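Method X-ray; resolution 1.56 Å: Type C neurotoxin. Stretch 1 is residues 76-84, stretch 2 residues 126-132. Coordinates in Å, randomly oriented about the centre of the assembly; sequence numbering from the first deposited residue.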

# COMPACT_ATOMS: atom_id res chain seq x y z
N LYS A 76 -4.71 -4.92 -5.33
CA LYS A 76 -3.96 -3.77 -5.83
C LYS A 76 -4.25 -3.72 -7.32
O LYS A 76 -3.93 -4.67 -8.04
N ILE A 77 -4.89 -2.65 -7.79
CA ILE A 77 -5.40 -2.57 -9.15
C ILE A 77 -4.70 -1.45 -9.92
O ILE A 77 -4.70 -0.30 -9.50
N SER A 78 -4.06 -1.79 -11.04
CA SER A 78 -3.28 -0.80 -11.78
C SER A 78 -4.09 0.43 -12.18
O SER A 78 -5.32 0.39 -12.28
N LYS A 79 -3.39 1.53 -12.40
CA LYS A 79 -4.04 2.76 -12.84
C LYS A 79 -4.82 2.56 -14.14
O LYS A 79 -5.96 3.01 -14.25
N ASP A 80 -4.22 1.90 -15.12
CA ASP A 80 -4.90 1.74 -16.41
C ASP A 80 -6.15 0.88 -16.32
O ASP A 80 -7.12 1.11 -17.04
N LEU A 81 -6.15 -0.11 -15.43
CA LEU A 81 -7.33 -0.95 -15.25
C LEU A 81 -8.38 -0.16 -14.48
O LEU A 81 -9.57 -0.23 -14.79
N THR A 82 -7.94 0.61 -13.50
CA THR A 82 -8.84 1.43 -12.68
C THR A 82 -9.55 2.49 -13.51
O THR A 82 -10.74 2.77 -13.30
N ASN A 83 -8.82 3.06 -14.46
CA ASN A 83 -9.32 4.12 -15.33
C ASN A 83 -10.38 3.65 -16.32
O ASN A 83 -11.14 4.44 -16.87
N SER A 84 -10.42 2.34 -16.55
CA SER A 84 -11.37 1.77 -17.50
C SER A 84 -12.82 1.84 -17.02
O SER A 84 -13.13 1.54 -15.87
N ASP A 126 -16.26 2.40 -4.31
CA ASP A 126 -15.47 3.25 -5.19
C ASP A 126 -14.07 3.45 -4.61
O ASP A 126 -13.85 4.32 -3.77
N TYR A 127 -13.12 2.63 -5.05
CA TYR A 127 -11.78 2.71 -4.50
C TYR A 127 -10.97 3.77 -5.25
O TYR A 127 -9.96 4.22 -4.73
N SER A 128 -11.43 4.17 -6.43
CA SER A 128 -10.66 5.09 -7.28
C SER A 128 -10.78 6.55 -6.86
O SER A 128 -9.79 7.28 -6.83
N GLU A 129 -12.00 6.98 -6.56
CA GLU A 129 -12.27 8.40 -6.31
C GLU A 129 -11.72 9.28 -7.44
O GLU A 129 -11.02 10.26 -7.18
N SER A 130 -12.05 8.92 -8.67
CA SER A 130 -11.59 9.65 -9.86
C SER A 130 -10.07 9.72 -9.96
O SER A 130 -9.51 10.77 -10.29
N LEU A 131 -9.41 8.60 -9.67
CA LEU A 131 -7.95 8.50 -9.74
C LEU A 131 -7.26 9.51 -8.83
O LEU A 131 -6.11 9.89 -9.08
N SER A 132 -7.95 9.92 -7.78
CA SER A 132 -7.38 10.84 -6.80
C SER A 132 -6.21 10.22 -6.06
O SER A 132 -6.19 9.01 -5.80

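This is a small, mostly apolar side-chain contact between a strand end with its following helix and an irregular loop, pinned by one hydrogen bond from a buried tyrosine to a threonine. The two stretches bury 316 Å² between them, both sides summed. No backbone hydrogen bond links them, so the side chains carry the polar part of the contact.

Ile77, Thr82, Tyr127, Ser128 and Leu131 all direct their CA-to-CB bonds toward the other stretch. Thr82 touches three residues of the loop. It lies in the helix and adopts the m rotamer. Tyr127 has chi1 p and chi2 near 87°, which carries its hydroxyl to stretch 1. Tyr127 OH donates to Thr82 OG1 at 2.8 Å. Thr82 OG1 in turn donates to Ser78 O, also at 2.8 Å. The threonine hydroxyl therefore accepts from the loop and donates to the backbone of stretch 1, at Ser78 O, so the tyrosine is tied to the first turn of the helix. That carbonyl, Ser78 O, also accepts from Thr82 N at 2.9 Å.

Ile77 covers one face of the Tyr127 ring. Its rotamer is m at chi1 and t at chi2. Ile77 CD1 comes to 3.4 Å from Tyr127 CZ, and Ile77 CG2 lies 3.3 Å from Tyr127 OH. Thr82 OG1 sits at the ring edge, near its plane, as suits a partner of the phenol hydroxyl.

The methyl of Thr82 also touches Ser128 and Leu131. Thr82 CG2 is 3.4 Å from Ser128 OG and 3.7 Å from Leu131 CD2. Ser128 is t, and its hydroxyl accepts from Leu131 N, with Ser128 OG to Leu131 N at 2.9 Å. Leu131 lies in the type I' turn from Glu129 to Ser132.

Leu131 has chi1 m and chi2 t and is the most covered residue of the contact, at 77 Å². Leu131 CD2 packs on Thr82, and Leu131 CD1 is 3.5 Å from Asn83 OD1. Lys79 starts sideways and its end leads away; Lys79 O is 4.3 Å from Leu131 CD2, and Lys79 CG is 4.5 Å from Leu131 CD2, a loose contact. Asn83, t at chi1, also points sideways and is exposed.

Behind the contact, Ser78 OG caps the helix by accepting from Leu81 N at 3.3 Å. In the loop, Asp126 OD1 accepts from Glu129 N at 2.9 Å.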

# COMPACT_ATOMS: atom_id res chain seq x y z
CB LYS A 76 -2.46 -3.96 -5.57
CG LYS A 76 -1.57 -2.88 -6.16
CD LYS A 76 -0.14 -3.10 -5.69
CE LYS A 76 0.83 -2.07 -6.31
NZ LYS A 76 1.07 -2.37 -7.75
CB ILE A 77 -6.94 -2.37 -9.16
CG1 ILE A 77 -7.61 -3.45 -8.31
CG2 ILE A 77 -7.48 -2.43 -10.58
CD1 ILE A 77 -9.00 -3.05 -7.83
CB SER A 78 -2.63 -1.44 -13.01
OG SER A 78 -3.57 -1.60 -14.07
CB LYS A 79 -3.00 3.88 -13.01
CG LYS A 79 -3.57 5.14 -13.64
CD LYS A 79 -2.54 6.27 -13.73
CE LYS A 79 -1.33 5.87 -14.54
NZ LYS A 79 -0.39 7.01 -14.77
CB ASP A 80 -3.95 1.20 -17.49
CG ASP A 80 -3.00 2.26 -18.02
OD1 ASP A 80 -2.86 3.32 -17.39
OD2 ASP A 80 -2.38 2.03 -19.08
CB LEU A 81 -6.96 -2.23 -14.51
CG LEU A 81 -8.06 -3.27 -14.33
CD1 LEU A 81 -8.80 -3.47 -15.64
CD2 LEU A 81 -7.43 -4.57 -13.86
CB THR A 82 -8.06 2.11 -11.53
OG1 THR A 82 -7.50 1.09 -10.69
CG2 THR A 82 -8.97 3.02 -10.71
CB ASN A 83 -8.15 4.76 -16.08
CG ASN A 83 -8.56 5.94 -16.94
OD1 ASN A 83 -9.15 6.91 -16.44
ND2 ASN A 83 -8.23 5.88 -18.23
CB SER A 84 -10.99 0.32 -17.80
OG SER A 84 -11.90 -0.26 -18.71
CB ASP A 126 -16.17 4.60 -5.34
CG ASP A 126 -15.45 5.56 -6.27
OD1 ASP A 126 -14.33 5.25 -6.72
OD2 ASP A 126 -16.00 6.66 -6.53
CB TYR A 127 -11.07 1.34 -4.53
CG TYR A 127 -10.74 0.90 -5.92
CD1 TYR A 127 -9.55 1.29 -6.53
CD2 TYR A 127 -11.60 0.10 -6.65
CE1 TYR A 127 -9.23 0.90 -7.82
CE2 TYR A 127 -11.30 -0.29 -7.95
CZ TYR A 127 -10.12 0.11 -8.52
OH TYR A 127 -9.84 -0.27 -9.80
CB SER A 128 -11.10 4.96 -8.74
OG SER A 128 -10.40 5.88 -9.57
CB GLU A 129 -11.69 8.83 -4.97
CG GLU A 129 -12.28 8.08 -3.78
CD GLU A 129 -11.56 8.40 -2.49
OE1 GLU A 129 -10.96 9.50 -2.39
OE2 GLU A 129 -11.59 7.55 -1.57
CB SER A 130 -12.19 11.06 -9.90
OG SER A 130 -13.60 11.00 -10.02
CB LEU A 131 -7.46 8.68 -11.18
CG LEU A 131 -7.93 7.67 -12.23
CD1 LEU A 131 -7.37 8.02 -13.61
CD2 LEU A 131 -7.54 6.25 -11.85
CB SER A 132 -8.45 11.27 -5.79
OG SER A 132 -7.88 12.09 -4.79